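Local coordinates for coiled-coil quantitatively-enriched protein 1 (Schizosaccharomyces pombe, PDB 7CUJ) that links telomeres to the meiotic centrosome as a molecular adaptor and is required for telomere length regulation and chromosome segregation, at residues 106-120 and 283-297. Sequence-based numbering, arbitrary orientation.
Sequences FLQELFKNLSPSYSK and RDIAKNVATWLKNGE
Leu110 lays CD1 over the Ala286–Ala290 turn of helix 283-294, 3.9 Å from Ala290 CB and beside Val289 CG1. Helices 106-112 and 283-294 lie side by side on a parallel six-stranded sheet, part of an alpha/beta domain of Ccq1; the axes of these segments come within 8.2 Å and cross at -44°. Alanines permit this closeness: Ala286 CB meets Glu109 CB at 3.6 Å, and Ala290 CB touches the CD1 methyls of both Leu110 and Leu114. Phe106, with CG anti to the backbone N (chi1 170°), carries its CD1–CE1 side to Ala286 and Ile285 CG2, while Val289 CG2 lies at the ring edge; strand 11-16 touches the same phenyl through Ile14 and Leu16.

At one end, Glu109 bends at its second torsion across the Arg283 chain, so that OE2 forms a salt bridge with Arg283 NE at 3.3 Å; the carboxylate and guanidinium planes are 46° apart. Lys112 NZ joins the network through a long bridge to the same oxygen. A glutamine in place of Glu109 would probably leave Arg283 and Lys112 without the negative charge that draws them together.

Asn113 donates ND2 to Glu109 O, on the opposite face of that carbonyl from its own backbone N, and its amide rests on Lys287 CG. Lys294, extended beyond CG, hydrogen-bonds through NZ to Asn113 O at 2.7 Å, nearly in line with the carbonyl. Farther along, Tyr118 brings CE1 within 3.5 Å of Leu293 O, which lies at the ring edge, and its buried OH finds no polar partner, Leu293 CD2 being 3.9 Å away. Lys120 and Glu297 reach toward each other from opposite directions, and Lys120 NZ ends 2.9 Å from Glu297 OE2 in a salt bridge, with a weak hydrogen bond to OE1.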
loop_
_atom_site.group_PDB
_atom_site.type_symbol
_atom_site.label_atom_id
_atom_site.label_comp_id
_atom_site.label_asym_id
_atom_site.label_seq_id
_atom_site.Cartn_x
_atom_site.Cartn_y
_atom_site.Cartn_z
ATOM N N PHE A 106 -18.784 27.127 15.094
ATOM C CA PHE A 106 -19.585 26.849 16.275
ATOM C C PHE A 106 -19.213 27.817 17.396
ATOM O O PHE A 106 -20.092 28.433 17.995
ATOM C CB PHE A 106 -19.440 25.393 16.728
ATOM C CG PHE A 106 -20.059 25.107 18.071
ATOM C CD1 PHE A 106 -21.418 24.847 18.187
ATOM C CD2 PHE A 106 -19.291 25.128 19.228
ATOM C CE1 PHE A 106 -21.993 24.600 19.426
ATOM C CE2 PHE A 106 -19.866 24.884 20.467
ATOM C CZ PHE A 106 -21.216 24.622 20.564
ATOM N N LEU A 107 -17.907 27.940 17.663
ATOM C CA LEU A 107 -17.410 28.743 18.769
ATOM C C LEU A 107 -17.749 30.216 18.552
ATOM O O LEU A 107 -18.065 30.923 19.506
ATOM C CB LEU A 107 -15.901 28.521 18.919
ATOM C CG LEU A 107 -15.492 27.177 19.524
ATOM C CD1 LEU A 107 -13.993 26.961 19.397
ATOM C CD2 LEU A 107 -15.922 27.070 20.980
ATOM N N GLN A 108 -17.700 30.660 17.290
ATOM C CA GLN A 108 -18.023 32.031 16.926
ATOM C C GLN A 108 -19.492 32.310 17.231
ATOM O O GLN A 108 -19.811 33.294 17.895
ATOM C CB GLN A 108 -17.740 32.266 15.441
ATOM C CG GLN A 108 -17.867 33.722 15.010
ATOM C CD GLN A 108 -18.240 33.847 13.553
ATOM O OE1 GLN A 108 -19.381 33.613 13.160
ATOM N NE2 GLN A 108 -17.273 34.229 12.736
ATOM N N GLU A 109 -20.370 31.428 16.737
ATOM C CA GLU A 109 -21.810 31.627 16.790
ATOM C C GLU A 109 -22.327 31.423 18.212
ATOM O O GLU A 109 -23.389 31.937 18.556
ATOM C CB GLU A 109 -22.531 30.703 15.806
ATOM C CG GLU A 109 -22.236 31.003 14.345
ATOM C CD GLU A 109 -22.773 32.314 13.792
ATOM O OE1 GLU A 109 -23.727 32.871 14.380
ATOM O OE2 GLU A 109 -22.239 32.771 12.760
ATOM N N LEU A 110 -21.572 30.672 19.027
ATOM C CA LEU A 110 -21.951 30.440 20.413
ATOM C C LEU A 110 -21.906 31.757 21.183
ATOM O O LEU A 110 -22.887 32.129 21.819
ATOM C CB LEU A 110 -21.029 29.391 21.045
ATOM C CG LEU A 110 -21.355 29.008 22.490
ATOM C CD1 LEU A 110 -22.667 28.239 22.576
ATOM C CD2 LEU A 110 -20.224 28.202 23.109
ATOM N N PHE A 111 -20.765 32.454 21.105
ATOM C CA PHE A 111 -20.549 33.689 21.844
ATOM C C PHE A 111 -21.369 34.829 21.243
ATOM O O PHE A 111 -21.753 35.755 21.954
ATOM C CB PHE A 111 -19.056 34.011 21.939
ATOM C CG PHE A 111 -18.282 33.092 22.850
ATOM C CD1 PHE A 111 -18.401 33.192 24.228
ATOM C CD2 PHE A 111 -17.439 32.121 22.330
ATOM C CE1 PHE A 111 -17.693 32.342 25.066
ATOM C CE2 PHE A 111 -16.732 31.271 23.169
ATOM C CZ PHE A 111 -16.860 31.383 24.535
ATOM N N LYS A 112 -21.633 34.737 19.934
ATOM C CA LYS A 112 -22.446 35.697 19.203
ATOM C C LYS A 112 -23.855 35.735 19.793
ATOM O O LYS A 112 -24.467 36.800 19.870
ATOM C CB LYS A 112 -22.501 35.298 17.725
ATOM C CG LYS A 112 -22.701 36.434 16.731
ATOM C CD LYS A 112 -22.560 35.969 15.297
ATOM C CE LYS A 112 -22.126 37.066 14.348
ATOM N NZ LYS A 112 -21.621 36.508 13.071
ATOM N N ASN A 113 -24.354 34.563 20.206
ATOM C CA ASN A 113 -25.712 34.403 20.705
ATOM C C ASN A 113 -25.715 34.284 22.228
ATOM O O ASN A 113 -26.774 34.119 22.827
ATOM C CB ASN A 113 -26.417 33.204 20.064
ATOM C CG ASN A 113 -26.835 33.453 18.630
ATOM O OD1 ASN A 113 -27.662 34.322 18.359
ATOM N ND2 ASN A 113 -26.275 32.690 17.706
ATOM N N LEU A 114 -24.531 34.366 22.847
ATOM C CA LEU A 114 -24.430 34.299 24.298
ATOM C C LEU A 114 -24.417 35.713 24.876
ATOM O O LEU A 114 -24.936 35.935 25.969
ATOM C CB LEU A 114 -23.180 33.506 24.696
ATOM C CG LEU A 114 -23.258 32.748 26.023
ATOM C CD1 LEU A 114 -24.518 31.898 26.108
ATOM C CD2 LEU A 114 -22.025 31.878 26.209
ATOM N N SER A 115 -23.810 36.652 24.134
ATOM C CA SER A 115 -23.925 38.083 24.385
ATOM C C SER A 115 -23.189 38.472 25.672
ATOM O O SER A 115 -22.492 37.641 26.251
ATOM C CB SER A 115 -25.379 38.515 24.398
ATOM O OG SER A 115 -26.103 37.924 23.327
ATOM N N PRO A 116 -23.286 39.738 26.158
ATOM C CA PRO A 116 -22.588 40.142 27.382
ATOM C C PRO A 116 -23.321 39.836 28.689
ATOM O O PRO A 116 -22.813 40.143 29.765
ATOM C CB PRO A 116 -22.447 41.661 27.193
ATOM C CG PRO A 116 -23.688 42.056 26.419
ATOM C CD PRO A 116 -24.019 40.861 25.545
ATOM N N SER A 117 -24.510 39.226 28.585
ATOM C CA SER A 117 -25.317 38.886 29.748
ATOM C C SER A 117 -24.664 37.750 30.533
ATOM O O SER A 117 -24.435 37.875 31.735
ATOM C CB SER A 117 -26.736 38.552 29.351
ATOM O OG SER A 117 -26.766 37.499 28.398
ATOM N N TYR A 118 -24.362 36.651 29.829
ATOM C CA TYR A 118 -23.765 35.453 30.400
ATOM C C TYR A 118 -22.390 35.783 30.975
ATOM O O TYR A 118 -21.631 36.540 30.372
ATOM C CB TYR A 118 -23.661 34.377 29.316
ATOM C CG TYR A 118 -23.256 33.001 29.784
ATOM C CD1 TYR A 118 -24.195 32.105 30.275
ATOM C CD2 TYR A 118 -21.937 32.580 29.710
ATOM C CE1 TYR A 118 -23.835 30.835 30.696
ATOM C CE2 TYR A 118 -21.561 31.310 30.121
ATOM C CZ TYR A 118 -22.512 30.435 30.618
ATOM O OH TYR A 118 -22.149 29.184 31.028
ATOM N N SER A 119 -22.079 35.198 32.141
ATOM C CA SER A 119 -20.835 35.490 32.839
ATOM C C SER A 119 -20.318 34.274 33.612
ATOM O O SER A 119 -20.162 34.326 34.832
ATOM C CB SER A 119 -20.970 36.713 33.719
ATOM O OG SER A 119 -22.005 36.545 34.677
ATOM N N LYS A 120 -20.049 33.186 32.880
ATOM C CA LYS A 120 -19.294 32.049 33.383
ATOM C C LYS A 120 -18.017 31.933 32.554
ATOM O O LYS A 120 -18.011 32.278 31.375
ATOM C CB LYS A 120 -20.136 30.771 33.294
ATOM C CG LYS A 120 -19.537 29.521 33.928
ATOM C CD LYS A 120 -20.272 28.256 33.534
ATOM C CE LYS A 120 -20.140 27.140 34.548
ATOM N NZ LYS A 120 -20.909 25.939 34.147
ATOM N N ARG A 283 -25.098 26.887 13.103
ATOM C CA ARG A 283 -25.680 28.028 13.791
ATOM C C ARG A 283 -26.825 27.572 14.690
ATOM O O ARG A 283 -26.931 28.025 15.827
ATOM C CB ARG A 283 -26.137 29.089 12.785
ATOM C CG ARG A 283 -24.989 29.907 12.217
ATOM C CD ARG A 283 -25.352 30.742 11.009
ATOM N NE ARG A 283 -24.157 31.408 10.509
ATOM C CZ ARG A 283 -24.140 32.348 9.572
ATOM N NH1 ARG A 283 -25.266 32.757 9.013
ATOM N NH2 ARG A 283 -22.989 32.882 9.201
ATOM N N ASP A 284 -27.665 26.667 14.171
ATOM C CA ASP A 284 -28.817 26.157 14.898
ATOM C C ASP A 284 -28.361 25.374 16.126
ATOM O O ASP A 284 -28.991 25.459 17.179
ATOM C CB ASP A 284 -29.754 25.359 13.985
ATOM C CG ASP A 284 -30.625 26.231 13.093
ATOM O OD1 ASP A 284 -30.215 27.376 12.800
ATOM O OD2 ASP A 284 -31.714 25.761 12.700
ATOM N N ILE A 285 -27.260 24.624 15.985
ATOM C CA ILE A 285 -26.683 23.908 17.112
ATOM C C ILE A 285 -26.133 24.920 18.117
ATOM O O ILE A 285 -26.306 24.747 19.320
ATOM C CB ILE A 285 -25.627 22.875 16.660
ATOM C CG1 ILE A 285 -26.272 21.691 15.935
ATOM C CG2 ILE A 285 -24.788 22.406 17.839
ATOM C CD1 ILE A 285 -25.313 20.891 15.081
ATOM N N ALA A 286 -25.502 25.986 17.605
ATOM C CA ALA A 286 -24.862 26.995 18.436
ATOM C C ALA A 286 -25.899 27.798 19.221
ATOM O O ALA A 286 -25.704 28.061 20.407
ATOM C CB ALA A 286 -23.991 27.891 17.590
ATOM N N LYS A 287 -26.993 28.184 18.550
ATOM C CA LYS A 287 -28.081 28.924 19.172
ATOM C C LYS A 287 -28.679 28.102 20.313
ATOM O O LYS A 287 -28.897 28.625 21.404
ATOM C CB LYS A 287 -29.146 29.299 18.135
ATOM C CG LYS A 287 -28.770 30.454 17.216
ATOM C CD LYS A 287 -29.696 30.638 16.033
ATOM C CE LYS A 287 -29.271 31.790 15.147
ATOM N NZ LYS A 287 -30.174 31.960 13.984
ATOM N N ASN A 288 -28.910 26.810 20.044
ATOM C CA ASN A 288 -29.544 25.888 20.975
ATOM C C ASN A 288 -28.703 25.722 22.239
ATOM O O ASN A 288 -29.250 25.706 23.339
ATOM C CB ASN A 288 -29.813 24.524 20.332
ATOM C CG ASN A 288 -31.149 24.448 19.625
ATOM O OD1 ASN A 288 -32.002 23.647 19.997
ATOM N ND2 ASN A 288 -31.342 25.273 18.610
ATOM N N VAL A 289 -27.384 25.574 22.066
ATOM C CA VAL A 289 -26.472 25.322 23.173
ATOM C C VAL A 289 -26.365 26.585 24.026
ATOM O O VAL A 289 -26.365 26.503 25.253
ATOM C CB VAL A 289 -25.094 24.818 22.691
ATOM C CG1 VAL A 289 -24.071 24.755 23.816
ATOM C CG2 VAL A 289 -25.192 23.466 22.002
ATOM N N ALA A 290 -26.287 27.745 23.363
ATOM C CA ALA A 290 -26.202 29.027 24.046
ATOM C C ALA A 290 -27.446 29.216 24.909
ATOM O O ALA A 290 -27.337 29.407 26.119
ATOM C CB ALA A 290 -26.038 30.144 23.042
ATOM N N THR A 291 -28.617 29.123 24.266
ATOM C CA THR A 291 -29.911 29.186 24.924
ATOM C C THR A 291 -29.912 28.257 26.134
ATOM O O THR A 291 -30.377 28.632 27.206
ATOM C CB THR A 291 -31.040 28.837 23.945
ATOM O OG1 THR A 291 -30.924 29.706 22.819
ATOM C CG2 THR A 291 -32.422 28.962 24.549
ATOM N N TRP A 292 -29.363 27.053 25.946
ATOM C CA TRP A 292 -29.335 26.031 26.978
ATOM C C TRP A 292 -28.485 26.474 28.170
ATOM O O TRP A 292 -28.871 26.250 29.316
ATOM C CB TRP A 292 -28.852 24.697 26.401
ATOM C CG TRP A 292 -28.789 23.614 27.429
ATOM C CD1 TRP A 292 -29.842 22.921 27.951
ATOM C CD2 TRP A 292 -27.609 23.110 28.079
ATOM N NE1 TRP A 292 -29.398 22.016 28.876
ATOM C CE2 TRP A 292 -28.034 22.104 28.976
ATOM C CE3 TRP A 292 -26.242 23.400 27.990
ATOM C CZ2 TRP A 292 -27.139 21.391 29.772
ATOM C CZ3 TRP A 292 -25.357 22.698 28.780
ATOM C CH2 TRP A 292 -25.803 21.707 29.659
ATOM N N LEU A 293 -27.331 27.094 27.886
ATOM C CA LEU A 293 -26.397 27.527 28.917
ATOM C C LEU A 293 -26.984 28.689 29.720
ATOM O O LEU A 293 -26.726 28.807 30.918
ATOM C CB LEU A 293 -25.070 27.931 28.266
ATOM C CG LEU A 293 -24.156 26.784 27.835
ATOM C CD1 LEU A 293 -23.087 27.287 26.878
ATOM C CD2 LEU A 293 -23.513 26.114 29.039
ATOM N N LYS A 294 -27.765 29.542 29.043
ATOM C CA LYS A 294 -28.400 30.701 29.651
ATOM C C LYS A 294 -29.409 30.253 30.706
ATOM O O LYS A 294 -29.626 30.959 31.686
ATOM C CB LYS A 294 -29.125 31.535 28.590
ATOM C CG LYS A 294 -28.238 32.314 27.629
ATOM C CD LYS A 294 -29.041 32.955 26.521
ATOM C CE LYS A 294 -28.187 33.660 25.492
ATOM N NZ LYS A 294 -28.998 34.126 24.344
ATOM N N ASN A 295 -30.012 29.076 30.488
ATOM C CA ASN A 295 -31.103 28.577 31.310
ATOM C C ASN A 295 -30.596 27.516 32.289
ATOM O O ASN A 295 -31.251 26.497 32.496
ATOM C CB ASN A 295 -32.267 28.054 30.456
ATOM C CG ASN A 295 -32.741 29.020 29.387
ATOM O OD1 ASN A 295 -32.299 30.167 29.328
ATOM N ND2 ASN A 295 -33.639 28.560 28.531
ATOM N N GLY A 296 -29.418 27.756 32.878
ATOM C CA GLY A 296 -28.958 27.029 34.054
ATOM C C GLY A 296 -28.473 25.609 33.770
ATOM O O GLY A 296 -28.399 24.792 34.686
ATOM N N GLU A 297 -28.131 25.334 32.504
ATOM C CA GLU A 297 -27.553 24.075 32.043
ATOM C C GLU A 297 -28.272 22.860 32.639
ATOM O O GLU A 297 -27.674 22.062 33.363
ATOM C CB GLU A 297 -26.020 24.067 32.148
ATOM C CG GLU A 297 -25.451 24.308 33.540
ATOM C CD GLU A 297 -24.014 24.811 33.566
ATOM O OE1 GLU A 297 -23.746 25.872 32.965
ATOM O OE2 GLU A 297 -23.163 24.140 34.184
#